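Local structure of agarase (Microbulbifer thermotolerans, 3WZ1) at residues R80-G83 with V87-G90. The protein hydrolyses, through this family 16 catalytic domain, internal beta-1,4-galactosidic linkages of agarose, giving neoagarotetraose as the main product. Numbering follows the deposited sequence.
Sequences RKPG and VYLG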
loop_
_atom_site.group_PDB
_atom_site.type_symbol
_atom_site.label_atom_id
_atom_site.label_comp_id
_atom_site.label_asym_id
_atom_site.label_seq_id
_atom_site.Cartn_x
_atom_site.Cartn_y
_atom_site.Cartn_z
ATOM N N ARG A 80 -4.119 1.604 -21.029
ATOM C CA ARG A 80 -5.319 2.327 -21.425
ATOM C C ARG A 80 -6.433 1.326 -21.701
ATOM O O ARG A 80 -6.206 0.305 -22.380
ATOM C CB ARG A 80 -5.062 3.151 -22.679
ATOM C CG ARG A 80 -6.300 3.883 -23.206
ATOM C CD ARG A 80 -6.798 4.947 -22.257
ATOM N NE ARG A 80 -5.848 6.044 -22.156
ATOM C CZ ARG A 80 -5.629 6.781 -21.074
ATOM N NH1 ARG A 80 -6.302 6.580 -19.933
ATOM N NH2 ARG A 80 -4.717 7.750 -21.129
ATOM N N LYS A 81 -7.626 1.612 -21.183
ATOM C CA LYS A 81 -8.809 0.843 -21.565
ATOM C C LYS A 81 -9.217 1.342 -22.949
ATOM O O LYS A 81 -9.546 2.529 -23.090
ATOM C CB LYS A 81 -9.922 1.028 -20.533
ATOM C CG LYS A 81 -11.249 0.423 -20.970
ATOM C CD LYS A 81 -12.303 0.518 -19.892
ATOM C CE LYS A 81 -13.597 -0.184 -20.308
ATOM N NZ LYS A 81 -14.647 0.109 -19.295
ATOM N N PRO A 82 -9.132 0.471 -23.972
ATOM C CA PRO A 82 -9.311 0.963 -25.340
ATOM C C PRO A 82 -10.624 1.704 -25.585
ATOM O O PRO A 82 -11.685 1.283 -25.144
ATOM C CB PRO A 82 -9.221 -0.307 -26.189
ATOM C CG PRO A 82 -8.370 -1.230 -25.400
ATOM C CD PRO A 82 -8.709 -0.944 -23.963
ATOM N N GLY A 83 -10.506 2.841 -26.259
ATOM C CA GLY A 83 -11.650 3.662 -26.632
ATOM C C GLY A 83 -12.266 4.472 -25.513
ATOM O O GLY A 83 -13.377 4.983 -25.654
ATOM N N VAL A 87 -8.262 3.739 -17.106
ATOM C CA VAL A 87 -6.958 3.109 -16.935
ATOM C C VAL A 87 -7.158 1.765 -16.258
ATOM O O VAL A 87 -7.624 1.687 -15.127
ATOM C CB VAL A 87 -6.045 3.986 -16.056
ATOM C CG1 VAL A 87 -4.654 3.395 -15.998
ATOM C CG2 VAL A 87 -6.026 5.442 -16.539
ATOM N N TYR A 88 -6.825 0.700 -16.973
ATOM C CA TYR A 88 -6.769 -0.614 -16.380
ATOM C C TYR A 88 -5.552 -0.708 -15.472
ATOM O O TYR A 88 -4.449 -0.352 -15.883
ATOM C CB TYR A 88 -6.686 -1.702 -17.458
ATOM C CG TYR A 88 -7.958 -2.017 -18.224
ATOM C CD1 TYR A 88 -9.197 -2.025 -17.603
ATOM C CD2 TYR A 88 -7.877 -2.406 -19.555
ATOM C CE1 TYR A 88 -10.350 -2.365 -18.310
ATOM C CE2 TYR A 88 -9.015 -2.751 -20.269
ATOM C CZ TYR A 88 -10.239 -2.727 -19.625
ATOM O OH TYR A 88 -11.390 -3.093 -20.312
ATOM N N LEU A 89 -5.777 -1.156 -14.242
ATOM C CA LEU A 89 -4.720 -1.241 -13.219
ATOM C C LEU A 89 -4.766 -2.548 -12.449
ATOM O O LEU A 89 -5.849 -3.083 -12.158
ATOM C CB LEU A 89 -4.834 -0.075 -12.217
ATOM C CG LEU A 89 -4.692 1.324 -12.799
ATOM C CD1 LEU A 89 -4.963 2.381 -11.743
ATOM C CD2 LEU A 89 -3.299 1.506 -13.378
ATOM N N GLY A 90 -3.595 -3.049 -12.065
ATOM C CA GLY A 90 -3.530 -4.230 -11.228
ATOM C C GLY A 90 -3.980 -3.976 -9.803
ATOM O O GLY A 90 -3.862 -2.852 -9.274
#
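K81 lies across the aromatic ring of Y88. Its CB sits over the ring face, 3.9 Å from the Y88 centroid and only 10° off the normal, a CH-pi contact. With CG anti to the backbone N (chi1 171°) and an extended chain beyond, the methylenes run on over the phenol end, where K81 CG comes within 3.6 Å of Y88 CZ. A lysine suits this place because its greasy stem can cover a ring while its ammonium forms a salt bridge with E61 on strand 60-62. P82 adds a lesser apolar touch, its CD 4.1 Å from Y88 CE2. Were the Y88 ring cut back to an alanine, the K81 stem would probably lose its aromatic support and a gap would be left beside H63, whose ring meets the tyrosine edge-to-face.

R80 NH1 lies 3.6 Å from V87 CG2. Bends at chi2 and chi3 turn the guanidinium toward the valine, and an arginine fits because this many-donor group can salt-bridge D253 and hydrogen-bond the carbonyls of P251 and Q86 at once. The buried, branched V87 suits a strand and packs against L256.

R80 and V87 form a non-hydrogen-bonded antiparallel pair, CA to CA 4.8 Å, where strands 73-80 and 87-94 join through a short surface loop: a beta-hairpin in the jelly roll of family 16, away from the predicted catalytic glutamates.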